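PDB 4MU6: kinectin 1 (Kinesin receptor) from Legionella pneumophila, which is an effector of unknown function, seen here as its N-terminal coiled-coil domain, the full-length protein probably being a membrane protein. Local coordinates for residues S59-V64 against H242-K247; I2-N7 against L54-S59; R103-I108 against E178-N183; K96-L101 against I185-I190. One frame throughout, in Å; residues are numbered along the deposited sequence.

Interaction 1. Residues S59-V64 against H242-K247; sequences SDKTEV and HALEKK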
loop_
_atom_site.group_PDB
_atom_site.type_symbol
_atom_site.label_atom_id
_atom_site.label_comp_id
_atom_site.label_asym_id
_atom_site.label_seq_id
_atom_site.Cartn_x
_atom_site.Cartn_y
_atom_site.Cartn_z
ATOM N N SER A 59 7.136 7.491 -16.926
ATOM C CA SER A 59 5.816 6.962 -17.265
ATOM C C SER A 59 5.609 5.536 -16.724
ATOM O O SER A 59 4.553 5.215 -16.161
ATOM C CB SER A 59 5.564 7.002 -18.771
ATOM O OG SER A 59 4.332 6.347 -19.063
ATOM N N ASP A 60 6.621 4.691 -16.894
ATOM C CA ASP A 60 6.587 3.335 -16.358
ATOM C C ASP A 60 6.399 3.352 -14.837
ATOM O O ASP A 60 5.545 2.651 -14.313
ATOM C CB ASP A 60 7.861 2.577 -16.736
ATOM C CG ASP A 60 7.964 2.313 -18.239
ATOM O OD1 ASP A 60 7.024 2.669 -18.991
ATOM O OD2 ASP A 60 8.983 1.727 -18.666
ATOM N N LYS A 61 7.171 4.187 -14.148
ATOM C CA LYS A 61 7.136 4.254 -12.697
ATOM C C LYS A 61 5.770 4.678 -12.201
ATOM O O LYS A 61 5.271 4.153 -11.195
ATOM C CB LYS A 61 8.196 5.223 -12.178
ATOM C CG LYS A 61 9.603 4.664 -12.209
ATOM C CD LYS A 61 10.630 5.735 -11.911
ATOM C CE LYS A 61 10.417 6.331 -10.541
ATOM N NZ LYS A 61 11.590 7.169 -10.186
ATOM N N THR A 62 5.172 5.635 -12.906
ATOM C CA THR A 62 3.850 6.118 -12.544
ATOM C C THR A 62 2.841 4.989 -12.713
ATOM O O THR A 62 2.009 4.766 -11.841
ATOM C CB THR A 62 3.417 7.368 -13.379
ATOM O OG1 THR A 62 4.294 8.467 -13.099
ATOM C CG2 THR A 62 2.011 7.770 -13.032
ATOM N N GLU A 63 2.936 4.265 -13.826
ATOM C CA GLU A 63 1.980 3.199 -14.117
ATOM C C GLU A 63 1.995 2.023 -13.107
ATOM O O GLU A 63 0.935 1.546 -12.683
ATOM C CB GLU A 63 2.190 2.662 -15.531
ATOM C CG GLU A 63 1.259 1.513 -15.885
ATOM C CD GLU A 63 -0.208 1.909 -15.867
ATOM O OE1 GLU A 63 -0.524 3.091 -16.164
ATOM O OE2 GLU A 63 -1.046 1.030 -15.559
ATOM N N VAL A 64 3.178 1.545 -12.738
ATOM C CA VAL A 64 3.228 0.364 -11.869
ATOM C C VAL A 64 2.830 0.769 -10.453
ATOM O O VAL A 64 2.127 0.032 -9.762
ATOM C CB VAL A 64 4.598 -0.354 -11.895
ATOM C CG1 VAL A 64 5.731 0.558 -11.371
ATOM C CG2 VAL A 64 4.529 -1.679 -11.128
ATOM N N HIS A 242 13.324 1.038 -8.114
ATOM C CA HIS A 242 14.760 0.777 -8.218
ATOM C C HIS A 242 15.063 0.031 -9.507
ATOM O O HIS A 242 16.011 0.362 -10.211
ATOM C CB HIS A 242 15.284 -0.036 -7.032
ATOM C CG HIS A 242 15.440 0.760 -5.772
ATOM N ND1 HIS A 242 15.882 2.067 -5.765
ATOM C CD2 HIS A 242 15.202 0.438 -4.477
ATOM C CE1 HIS A 242 15.913 2.513 -4.521
ATOM N NE2 HIS A 242 15.504 1.545 -3.720
ATOM N N ALA A 243 14.251 -0.976 -9.803
ATOM C CA ALA A 243 14.436 -1.766 -11.011
ATOM C C ALA A 243 14.326 -0.907 -12.282
ATOM O O ALA A 243 15.195 -0.970 -13.139
ATOM C CB ALA A 243 13.461 -2.922 -11.052
ATOM N N LEU A 244 13.269 -0.102 -12.389
ATOM C CA LEU A 244 13.071 0.748 -13.560
ATOM C C LEU A 244 14.159 1.826 -13.662
ATOM O O LEU A 244 14.610 2.163 -14.763
ATOM C CB LEU A 244 11.676 1.389 -13.542
ATOM C CG LEU A 244 10.485 0.434 -13.696
ATOM C CD1 LEU A 244 9.190 1.135 -13.349
ATOM C CD2 LEU A 244 10.414 -0.166 -15.108
ATOM N N GLU A 245 14.581 2.360 -12.517
ATOM C CA GLU A 245 15.692 3.310 -12.488
ATOM C C GLU A 245 16.965 2.685 -13.088
ATOM O O GLU A 245 17.649 3.305 -13.908
ATOM C CB GLU A 245 15.962 3.789 -11.059
ATOM C CG GLU A 245 14.952 4.771 -10.504
ATOM C CD GLU A 245 15.258 6.192 -10.900
ATOM O OE1 GLU A 245 16.453 6.505 -11.111
ATOM O OE2 GLU A 245 14.305 6.997 -11.006
ATOM N N LYS A 246 17.280 1.461 -12.672
ATOM C CA LYS A 246 18.445 0.764 -13.209
ATOM C C LYS A 246 18.298 0.544 -14.700
ATOM O O LYS A 246 19.231 0.797 -15.452
ATOM C CB LYS A 246 18.668 -0.590 -12.519
ATOM C CG LYS A 246 19.058 -0.492 -11.056
ATOM C CD LYS A 246 20.491 -0.019 -10.871
ATOM C CE LYS A 246 20.883 -0.061 -9.397
ATOM N NZ LYS A 246 20.632 -1.407 -8.802
ATOM N N LYS A 247 17.128 0.053 -15.107
ATOM C CA LYS A 247 16.851 -0.265 -16.504
ATOM C C LYS A 247 17.054 0.962 -17.396
ATOM O O LYS A 247 17.576 0.874 -18.524
ATOM C CB LYS A 247 15.419 -0.793 -16.638
ATOM C CG LYS A 247 15.071 -1.255 -18.036
ATOM C CD LYS A 247 13.692 -1.875 -18.071
ATOM C CE LYS A 247 13.449 -2.588 -19.388
ATOM N NZ LYS A 247 14.411 -3.710 -19.645
#
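Lys-61 and Glu-245 close a salt bridge across an antiparallel helix pair of the LegC3 coiled-coil domain, in which helix 43-105 meets helix 227-273; the axes of segments 59-64 and 242-247 approach to 10.0 Å at 164°. Lys-61 NZ donates a hydrogen bond to Glu-245 OE2 at 2.8 Å, arriving at the anti lone pair, away from the other carboxylate oxygen. Both chains turn to make this possible: the lysine bends at chi3 (60°), which swings CE round, and the glutamate at chi2 (-85°), which turns CD. Glu-245 OE2 also has a weak, long ion pair with Arg-57. Asp-60, buried, has its partners outside the two segments: OD1 accepts from the backbone N of Phe-4 and OD2 from that of Leu-5, so both oxygens are satisfied by the N-terminal loop. The backbone O of Lys-61 takes a further bond from His-241 NE2. Beside the salt bridge, Leu-244 CB points toward the facing helix. Leu-244 CD1 meets Val-64 CG1 tip to tip at 4.0 Å and touches Asp-60 CB at 3.9 Å, while Lys-61 slides past it the opposite way, with CG 3.7 Å from Leu-244 CD1.

Interaction 2. Residues I2-N7 against L54-S59; sequences IMFLAN and LKSRDS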
loop_
_atom_site.group_PDB
_atom_site.type_symbol
_atom_site.label_atom_id
_atom_site.label_comp_id
_atom_site.label_asym_id
_atom_site.label_seq_id
_atom_site.Cartn_x
_atom_site.Cartn_y
_atom_site.Cartn_z
ATOM N N ILE A 2 0.867 0.510 -22.863
ATOM C CA ILE A 2 1.741 -0.545 -22.355
ATOM C C ILE A 2 3.029 0.088 -21.798
ATOM O O ILE A 2 3.050 1.276 -21.467
ATOM C CB ILE A 2 1.988 -1.650 -23.450
ATOM C CG1 ILE A 2 2.484 -2.981 -22.842
ATOM C CG2 ILE A 2 2.881 -1.129 -24.585
ATOM C CD1 ILE A 2 1.699 -3.446 -21.613
HETATM N N MSE A 3 4.087 -0.703 -21.672
HETATM C CA MSE A 3 5.337 -0.247 -21.079
HETATM C C MSE A 3 6.278 0.355 -22.106
HETATM O O MSE A 3 6.322 -0.077 -23.254
HETATM C CB MSE A 3 6.020 -1.416 -20.380
HETATM C CG MSE A 3 5.156 -2.006 -19.287
HETATM SE SE MSE A 3 4.840 -0.658 -17.913
HETATM C CE MSE A 3 6.664 -0.579 -17.296
ATOM N N PHE A 4 7.047 1.347 -21.675
ATOM C CA PHE A 4 7.993 2.008 -22.558
ATOM C C PHE A 4 9.409 1.433 -22.485
ATOM O O PHE A 4 9.964 1.029 -23.508
ATOM C CB PHE A 4 8.025 3.507 -22.276
ATOM C CG PHE A 4 6.801 4.244 -22.751
ATOM C CD1 PHE A 4 6.683 4.635 -24.084
ATOM C CD2 PHE A 4 5.776 4.568 -21.866
ATOM C CE1 PHE A 4 5.557 5.327 -24.528
ATOM C CE2 PHE A 4 4.649 5.263 -22.297
ATOM C CZ PHE A 4 4.540 5.645 -23.629
ATOM N N LEU A 5 10.000 1.408 -21.289
ATOM C CA LEU A 5 11.400 0.998 -21.170
ATOM C C LEU A 5 11.592 -0.420 -21.686
ATOM O O LEU A 5 12.505 -0.685 -22.463
ATOM C CB LEU A 5 11.908 1.094 -19.728
ATOM C CG LEU A 5 12.125 2.462 -19.104
ATOM C CD1 LEU A 5 12.915 2.312 -17.823
ATOM C CD2 LEU A 5 12.821 3.422 -20.077
ATOM N N ALA A 6 10.701 -1.315 -21.262
ATOM C CA ALA A 6 10.785 -2.726 -21.612
ATOM C C ALA A 6 10.647 -2.973 -23.103
ATOM O O ALA A 6 11.098 -4.000 -23.606
ATOM C CB ALA A 6 9.732 -3.523 -20.854
ATOM N N ASN A 7 10.022 -2.032 -23.805
ATOM C CA ASN A 7 9.779 -2.181 -25.235
ATOM C C ASN A 7 10.647 -1.265 -26.096
ATOM O O ASN A 7 10.410 -1.117 -27.297
ATOM C CB ASN A 7 8.299 -1.963 -25.547
ATOM C CG ASN A 7 7.424 -3.057 -24.975
ATOM O OD1 ASN A 7 7.611 -4.237 -25.283
ATOM N ND2 ASN A 7 6.480 -2.679 -24.113
ATOM N N LEU A 54 14.198 9.213 -19.904
ATOM C CA LEU A 54 13.785 9.594 -18.557
ATOM C C LEU A 54 12.277 9.757 -18.476
ATOM O O LEU A 54 11.656 9.336 -17.479
ATOM C CB LEU A 54 14.477 10.883 -18.123
ATOM C CG LEU A 54 15.974 10.719 -17.896
ATOM C CD1 LEU A 54 16.604 12.081 -17.785
ATOM C CD2 LEU A 54 16.239 9.879 -16.643
ATOM N N LYS A 55 11.700 10.371 -19.514
ATOM C CA LYS A 55 10.254 10.530 -19.595
ATOM C C LYS A 55 9.572 9.178 -19.646
ATOM O O LYS A 55 8.556 8.970 -18.985
ATOM C CB LYS A 55 9.838 11.351 -20.799
ATOM C CG LYS A 55 10.024 12.861 -20.658
ATOM C CD LYS A 55 9.821 13.563 -22.014
ATOM C CE LYS A 55 9.988 15.086 -21.931
ATOM N NZ LYS A 55 11.403 15.549 -21.842
ATOM N N SER A 56 10.135 8.270 -20.436
ATOM C CA SER A 56 9.650 6.893 -20.527
ATOM C C SER A 56 9.730 6.159 -19.181
ATOM O O SER A 56 8.800 5.446 -18.789
ATOM C CB SER A 56 10.455 6.123 -21.576
ATOM O OG SER A 56 10.146 6.578 -22.878
ATOM N N ARG A 57 10.862 6.321 -18.497
ATOM C CA ARG A 57 11.047 5.727 -17.191
ATOM C C ARG A 57 10.013 6.295 -16.237
ATOM O O ARG A 57 9.384 5.562 -15.472
ATOM C CB ARG A 57 12.432 6.038 -16.633
ATOM C CG ARG A 57 12.634 5.453 -15.218
ATOM C CD ARG A 57 13.685 6.241 -14.481
ATOM N NE ARG A 57 13.246 7.624 -14.318
ATOM C CZ ARG A 57 14.037 8.632 -13.969
ATOM N NH1 ARG A 57 15.330 8.429 -13.767
ATOM N NH2 ARG A 57 13.527 9.850 -13.831
ATOM N N ASP A 58 9.831 7.611 -16.291
ATOM C CA ASP A 58 8.869 8.255 -15.407
ATOM C C ASP A 58 7.468 7.716 -15.657
ATOM O O ASP A 58 6.714 7.475 -14.709
ATOM C CB ASP A 58 8.926 9.777 -15.543
ATOM C CG ASP A 58 10.107 10.368 -14.806
ATOM O OD1 ASP A 58 10.933 9.576 -14.288
ATOM O OD2 ASP A 58 10.210 11.613 -14.736
ATOM N N SER A 59 7.136 7.491 -16.926
ATOM C CA SER A 59 5.816 6.962 -17.265
ATOM C C SER A 59 5.609 5.536 -16.724
ATOM O O SER A 59 4.553 5.215 -16.161
ATOM C CB SER A 59 5.564 7.002 -18.771
ATOM O OG SER A 59 4.332 6.347 -19.063
HETATM O O HOH W 1 4.024 3.148 -19.164
#
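Phe-4 and Leu-5 of the N-terminal loop pack on the face of helix 43-105 presented by Ser-56, Arg-57 and Ser-59. Among the van der Waals contacts, Phe-4 CB lies 3.6 Å from Ser-56 CB, where the two backbones come nearest. The phenylalanine ring then spans one helical turn: Ser-56 OG approaches it obliquely near CG and CD1, and Ser-59 OG obliquely on the CD2 side, 3.4 Å from Phe-4 CE2. Ser-59 OG is anti to its own backbone N (chi1 174°), which carries it to the ring. Leu-5 touches the helix with both methyls. Its CD2 sits 3.9 Å from Ser-56 CB, and its CD1 touches Arg-57 CB at 3.9 Å, the two side chains lying side by side and pointing the same way. Leu-5 also reaches Cys-248 and Leu-251 of helix 227-273.

Between the two segments the polar link runs through water. A water donates to Ile-2 O at 3.1 Å and accepts from Ser-59 OG at 3.2 Å, while Ser-56 OG is bound to Thr-52 O one turn back in its own helix. Within the loop, Asn-7 ND2 donates to Met-3 O at 2.7 Å, in a nearly straight bond (170°) that bridges the two ends of the loop segment.

The arrangement is that of an N-terminal segment, ahead of helix 10-22, packed against a long helix of an antiparallel coiled-coil domain.

Interaction 3. Residues R103-I108 against E178-N183; sequences RELNHI and EQEVNN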
loop_
_atom_site.group_PDB
_atom_site.type_symbol
_atom_site.label_atom_id
_atom_site.label_comp_id
_atom_site.label_asym_id
_atom_site.label_seq_id
_atom_site.Cartn_x
_atom_site.Cartn_y
_atom_site.Cartn_z
ATOM N N ARG A 103 -30.707 -7.690 33.628
ATOM C CA ARG A 103 -32.026 -8.079 34.080
ATOM C C ARG A 103 -31.873 -9.009 35.283
ATOM O O ARG A 103 -32.579 -8.858 36.276
ATOM C CB ARG A 103 -32.808 -8.742 32.942
ATOM C CG ARG A 103 -34.172 -9.283 33.324
ATOM C CD ARG A 103 -34.889 -9.862 32.109
ATOM N NE ARG A 103 -35.036 -8.851 31.063
ATOM C CZ ARG A 103 -34.527 -8.950 29.839
ATOM N NH1 ARG A 103 -33.844 -10.033 29.471
ATOM N NH2 ARG A 103 -34.716 -7.969 28.974
ATOM N N GLU A 104 -30.922 -9.940 35.224
ATOM C CA GLU A 104 -30.703 -10.830 36.368
ATOM C C GLU A 104 -30.195 -10.082 37.609
ATOM O O GLU A 104 -30.706 -10.271 38.721
ATOM C CB GLU A 104 -29.752 -11.965 36.002
ATOM C CG GLU A 104 -29.504 -12.930 37.150
ATOM C CD GLU A 104 -28.880 -14.231 36.681
ATOM O OE1 GLU A 104 -28.084 -14.195 35.713
ATOM O OE2 GLU A 104 -29.205 -15.290 37.267
ATOM N N LEU A 105 -29.205 -9.218 37.406
ATOM C CA LEU A 105 -28.639 -8.406 38.483
ATOM C C LEU A 105 -29.679 -7.584 39.233
ATOM O O LEU A 105 -29.622 -7.480 40.459
ATOM C CB LEU A 105 -27.573 -7.460 37.938
ATOM C CG LEU A 105 -26.120 -7.918 37.963
ATOM C CD1 LEU A 105 -25.237 -6.787 37.486
ATOM C CD2 LEU A 105 -25.707 -8.355 39.357
ATOM N N ASN A 106 -30.617 -6.983 38.501
ATOM C CA ASN A 106 -31.672 -6.185 39.134
ATOM C C ASN A 106 -32.654 -7.033 39.938
ATOM O O ASN A 106 -33.480 -6.497 40.677
ATOM C CB ASN A 106 -32.438 -5.353 38.097
ATOM C CG ASN A 106 -31.549 -4.366 37.375
ATOM O OD1 ASN A 106 -30.583 -3.855 37.941
ATOM N ND2 ASN A 106 -31.859 -4.103 36.113
ATOM N N HIS A 107 -32.567 -8.355 39.801
ATOM C CA HIS A 107 -33.480 -9.238 40.524
ATOM C C HIS A 107 -32.824 -9.964 41.700
ATOM O O HIS A 107 -33.507 -10.438 42.608
ATOM C CB HIS A 107 -34.145 -10.238 39.574
ATOM C CG HIS A 107 -35.204 -11.074 40.232
ATOM N ND1 HIS A 107 -36.213 -10.526 41.000
ATOM C CD2 HIS A 107 -35.406 -12.415 40.245
ATOM C CE1 HIS A 107 -36.994 -11.493 41.450
ATOM N NE2 HIS A 107 -36.525 -12.649 41.009
ATOM N N ILE A 108 -31.499 -10.043 41.690
ATOM C CA ILE A 108 -30.763 -10.760 42.739
ATOM C C ILE A 108 -30.992 -10.266 44.199
ATOM O O ILE A 108 -31.174 -11.088 45.096
ATOM C CB ILE A 108 -29.259 -10.871 42.392
ATOM C CG1 ILE A 108 -29.084 -11.700 41.120
ATOM C CG2 ILE A 108 -28.476 -11.485 43.542
ATOM C CD1 ILE A 108 -27.646 -11.915 40.708
ATOM N N GLU A 178 -22.564 -15.219 44.518
ATOM C CA GLU A 178 -21.618 -15.562 43.457
ATOM C C GLU A 178 -22.158 -15.182 42.076
ATOM O O GLU A 178 -21.405 -14.752 41.194
ATOM C CB GLU A 178 -21.291 -17.052 43.475
ATOM C CG GLU A 178 -20.139 -17.403 42.554
ATOM C CD GLU A 178 -19.836 -18.892 42.509
ATOM O OE1 GLU A 178 -20.446 -19.648 43.298
ATOM O OE2 GLU A 178 -18.987 -19.297 41.681
ATOM N N GLN A 179 -23.463 -15.355 41.886
ATOM C CA GLN A 179 -24.099 -14.987 40.630
ATOM C C GLN A 179 -23.917 -13.491 40.409
ATOM O O GLN A 179 -23.616 -13.034 39.290
ATOM C CB GLN A 179 -25.589 -15.332 40.657
ATOM C CG GLN A 179 -26.291 -15.125 39.322
ATOM C CD GLN A 179 -25.868 -16.158 38.280
ATOM O OE1 GLN A 179 -25.993 -17.362 38.500
ATOM N NE2 GLN A 179 -25.364 -15.687 37.141
ATOM N N GLU A 180 -24.080 -12.730 41.488
ATOM C CA GLU A 180 -23.974 -11.278 41.412
ATOM C C GLU A 180 -22.591 -10.806 40.956
ATOM O O GLU A 180 -22.464 -10.058 39.985
ATOM C CB GLU A 180 -24.334 -10.643 42.754
ATOM C CG GLU A 180 -24.267 -9.122 42.758
ATOM C CD GLU A 180 -24.826 -8.515 44.044
ATOM O OE1 GLU A 180 -24.234 -8.746 45.122
ATOM O OE2 GLU A 180 -25.863 -7.815 43.976
ATOM N N VAL A 181 -21.551 -11.236 41.656
ATOM C CA VAL A 181 -20.211 -10.794 41.301
ATOM C C VAL A 181 -19.807 -11.290 39.896
ATOM O O VAL A 181 -19.162 -10.560 39.149
ATOM C CB VAL A 181 -19.183 -11.222 42.361
ATOM C CG1 VAL A 181 -19.418 -12.651 42.747
ATOM C CG2 VAL A 181 -17.771 -11.037 41.854
ATOM N N ASN A 182 -20.202 -12.508 39.533
ATOM C CA ASN A 182 -19.929 -13.021 38.185
ATOM C C ASN A 182 -20.579 -12.220 37.064
ATOM O O ASN A 182 -19.955 -11.958 36.028
ATOM C CB ASN A 182 -20.309 -14.495 38.063
ATOM C CG ASN A 182 -19.292 -15.393 38.711
ATOM O OD1 ASN A 182 -18.175 -14.961 38.978
ATOM N ND2 ASN A 182 -19.661 -16.640 38.969
ATOM N N ASN A 183 -21.838 -11.851 37.255
ATOM C CA ASN A 183 -22.497 -11.002 36.277
ATOM C C ASN A 183 -21.818 -9.647 36.206
ATOM O O ASN A 183 -21.703 -9.058 35.139
ATOM C CB ASN A 183 -23.991 -10.869 36.561
ATOM C CG ASN A 183 -24.741 -12.146 36.272
ATOM O OD1 ASN A 183 -24.130 -13.203 36.089
ATOM N ND2 ASN A 183 -26.073 -12.064 36.240
HETATM O O HOH W 2 -27.393 -6.763 41.784
#
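Glu-104 lays its carboxylate over the side-chain amide of Gln-179, the two planes stacked 19° apart with Glu-104 OE2 3.6 Å from Gln-179 CD. This lies in the antiparallel helix pairing of the LegC3 coiled-coil domain, at the junction of helix 43-105 and helix 108-127, against helix 158-217. Glu-104 CG is anti to the backbone N (chi1 -179°) and the chain is extended beyond it, crossing the glutamine at about a right angle. Asn-183 completes the polar cluster. Its ND2 donates to Glu-104 OE1 at 3.0 Å in a nearly straight bond (166°), coming from above the carboxylate plane, while its OD1 accepts a more bent bond from Gln-179 NE2 at 3.0 Å. The buried asparagine amide is thereby fixed at both ends.

Apolar contacts adjoin this cluster. Leu-105 slides past Asn-183, its CG 3.9 Å from Asn-183 CB, and crosses Glu-180 at about a right angle with CD2 3.8 Å from Glu-180 CG, while also touching Lys-184 and Leu-187. Ile-108 CD1 reaches Gln-179 CG at 3.7 Å. A water links the two segments as well, donating 2.7 Å to Leu-105 O and 2.9 Å to Glu-180 OE2.

Interaction 4. Residues K96-L101 against I185-I190; sequences KLKEVL and IKLNEI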
loop_
_atom_site.group_PDB
_atom_site.type_symbol
_atom_site.label_atom_id
_atom_site.label_comp_id
_atom_site.label_asym_id
_atom_site.label_seq_id
_atom_site.Cartn_x
_atom_site.Cartn_y
_atom_site.Cartn_z
ATOM N N LYS A 96 -27.244 -8.102 23.699
ATOM C CA LYS A 96 -28.199 -9.062 24.230
ATOM C C LYS A 96 -27.714 -9.631 25.560
ATOM O O LYS A 96 -28.496 -9.879 26.468
ATOM C CB LYS A 96 -28.416 -10.194 23.226
ATOM C CG LYS A 96 -28.898 -9.711 21.859
ATOM C CD LYS A 96 -29.011 -10.847 20.857
ATOM C CE LYS A 96 -29.563 -10.364 19.515
ATOM N NZ LYS A 96 -29.778 -11.494 18.566
ATOM N N LEU A 97 -26.414 -9.854 25.660
ATOM C CA LEU A 97 -25.843 -10.357 26.883
ATOM C C LEU A 97 -25.967 -9.316 27.988
ATOM O O LEU A 97 -26.334 -9.636 29.117
ATOM C CB LEU A 97 -24.384 -10.716 26.658
ATOM C CG LEU A 97 -23.704 -11.387 27.849
ATOM C CD1 LEU A 97 -24.433 -12.675 28.240
ATOM C CD2 LEU A 97 -22.247 -11.668 27.491
ATOM N N LYS A 98 -25.644 -8.069 27.660
ATOM C CA LYS A 98 -25.717 -6.984 28.631
ATOM C C LYS A 98 -27.126 -6.869 29.204
ATOM O O LYS A 98 -27.294 -6.701 30.407
ATOM C CB LYS A 98 -25.277 -5.664 28.010
ATOM C CG LYS A 98 -25.473 -4.464 28.914
ATOM C CD LYS A 98 -24.801 -3.241 28.329
ATOM C CE LYS A 98 -24.826 -2.081 29.312
ATOM N NZ LYS A 98 -23.881 -1.007 28.905
ATOM N N GLU A 99 -28.132 -6.999 28.342
ATOM C CA GLU A 99 -29.520 -6.984 28.780
ATOM C C GLU A 99 -29.868 -8.141 29.726
ATOM O O GLU A 99 -30.482 -7.914 30.751
ATOM C CB GLU A 99 -30.468 -6.991 27.582
ATOM C CG GLU A 99 -30.484 -5.692 26.804
ATOM C CD GLU A 99 -31.218 -5.812 25.474
ATOM O OE1 GLU A 99 -31.775 -6.898 25.197
ATOM O OE2 GLU A 99 -31.233 -4.822 24.709
ATOM N N VAL A 100 -29.503 -9.374 29.382
ATOM C CA VAL A 100 -29.842 -10.492 30.272
ATOM C C VAL A 100 -29.095 -10.404 31.602
ATOM O O VAL A 100 -29.699 -10.590 32.657
ATOM C CB VAL A 100 -29.672 -11.896 29.626
ATOM C CG1 VAL A 100 -30.590 -12.045 28.428
ATOM C CG2 VAL A 100 -28.236 -12.160 29.235
ATOM N N LEU A 101 -27.801 -10.081 31.559
ATOM C CA LEU A 101 -27.008 -9.990 32.782
ATOM C C LEU A 101 -27.576 -8.927 33.709
ATOM O O LEU A 101 -27.601 -9.098 34.928
ATOM C CB LEU A 101 -25.554 -9.657 32.469
ATOM C CG LEU A 101 -24.727 -10.721 31.750
ATOM C CD1 LEU A 101 -23.436 -10.091 31.310
ATOM C CD2 LEU A 101 -24.464 -11.932 32.659
ATOM N N ILE A 185 -18.579 -9.090 36.681
ATOM C CA ILE A 185 -17.360 -9.311 35.906
ATOM C C ILE A 185 -17.675 -9.364 34.407
ATOM O O ILE A 185 -16.973 -8.760 33.600
ATOM C CB ILE A 185 -16.618 -10.580 36.381
ATOM C CG1 ILE A 185 -16.019 -10.334 37.769
ATOM C CG2 ILE A 185 -15.523 -11.005 35.390
ATOM C CD1 ILE A 185 -15.596 -11.593 38.508
ATOM N N LYS A 186 -18.756 -10.048 34.045
ATOM C CA LYS A 186 -19.117 -10.206 32.637
ATOM C C LYS A 186 -19.570 -8.877 32.057
ATOM O O LYS A 186 -19.478 -8.647 30.857
ATOM C CB LYS A 186 -20.241 -11.240 32.487
ATOM C CG LYS A 186 -19.788 -12.684 32.413
ATOM C CD LYS A 186 -20.932 -13.621 32.752
ATOM C CE LYS A 186 -20.524 -15.088 32.644
ATOM N NZ LYS A 186 -21.539 -15.969 33.303
ATOM N N LEU A 187 -20.094 -8.010 32.916
ATOM C CA LEU A 187 -20.516 -6.710 32.466
ATOM C C LEU A 187 -19.284 -5.863 32.202
ATOM O O LEU A 187 -19.251 -5.113 31.235
ATOM C CB LEU A 187 -21.459 -6.050 33.464
ATOM C CG LEU A 187 -22.900 -6.572 33.444
ATOM C CD1 LEU A 187 -23.716 -5.827 34.482
ATOM C CD2 LEU A 187 -23.530 -6.418 32.064
ATOM N N ASN A 188 -18.269 -6.015 33.049
ATOM C CA ASN A 188 -17.005 -5.326 32.844
ATOM C C ASN A 188 -16.268 -5.759 31.573
ATOM O O ASN A 188 -15.735 -4.913 30.851
ATOM C CB ASN A 188 -16.093 -5.500 34.042
ATOM C CG ASN A 188 -16.562 -4.721 35.252
ATOM O OD1 ASN A 188 -17.214 -3.679 35.132
ATOM N ND2 ASN A 188 -16.218 -5.219 36.431
ATOM N N GLU A 189 -16.235 -7.068 31.304
ATOM C CA GLU A 189 -15.562 -7.580 30.118
ATOM C C GLU A 189 -16.293 -7.140 28.848
ATOM O O GLU A 189 -15.674 -7.006 27.796
ATOM C CB GLU A 189 -15.443 -9.104 30.148
ATOM C CG GLU A 189 -14.404 -9.613 31.128
ATOM C CD GLU A 189 -14.604 -11.076 31.471
ATOM O OE1 GLU A 189 -15.690 -11.616 31.160
ATOM O OE2 GLU A 189 -13.677 -11.688 32.049
ATOM N N ILE A 190 -17.603 -6.918 28.958
ATOM C CA ILE A 190 -18.391 -6.354 27.863
ATOM C C ILE A 190 -17.952 -4.932 27.572
ATOM O O ILE A 190 -17.813 -4.546 26.421
ATOM C CB ILE A 190 -19.906 -6.371 28.151
ATOM C CG1 ILE A 190 -20.473 -7.772 27.935
ATOM C CG2 ILE A 190 -20.649 -5.386 27.237
ATOM C CD1 ILE A 190 -21.909 -7.912 28.375
#
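The backbone N of Leu-101 donates to Leu-97 O at 2.9 Å, and this turn of helix 43-105 sets both leucines facing helix 158-217. Segments 96-101 and 185-190 run antiparallel, their axes 10.1 Å apart at closest approach and 155° between directions, in the coiled-coil domain of LegC3. Leu-101 is buried and its CB points toward the other helix. Its CD1 is wedged among three residues of that helix, 3.6 Å from Lys-186 CB, 3.8 Å from Leu-187 CD2 and 4.0 Å from Ile-190 CD1. Leu-101 and Leu-187 slide past each other in opposite directions, so that Leu-187 CD2 also meets Leu-101 CB; Leu-187 also touches Thr-102.

Ile-190 sets its CD1 against Leu-97 and the backbone of Lys-98. With CG1 anti to the carbonyl carbon (chi1 -78°) and CD1 extended beyond it (chi2 172°), the methyl lies 3.9 Å from Leu-97 CD2 and 3.8 Å from the backbone N of Lys-98.

Two lysines, whose side chains touch through carbon, border this core. Lys-186 crosses Leu-101 at about a right angle and lays its CD 3.9 Å from Leu-101 CD2, while Lys-98 crosses Leu-187 in the same manner through CG. Both chains are extended beyond CG and their ends lead away from the facing segment. Cohesion here therefore rests on methyl packing flanked by lysine methylenes, with the backbone hydrogen bonds kept inside each helix and the charged lysine ends directed away from the contact.

All four contacts lie on helix 43-105, the long spine of this elongated, largely helical chain. Interactions 1 and 2 adjoin, their centres 7 Å apart and sharing Ser-59; here the N-terminal loop and helix 227-273 converge on the spine. Interactions 3 and 4, centres 10 Å apart, both pair the spine with helix 158-217 and touch each other. Interaction 1 is centred about 66 Å from interaction 3 and 56 Å from interaction 4. Along the chain interaction 2 closes first, whereas interaction 1 encloses interaction 4, which encloses interaction 3. One helix thus takes different antiparallel partners along its length, consistent with the elongated form of the domain.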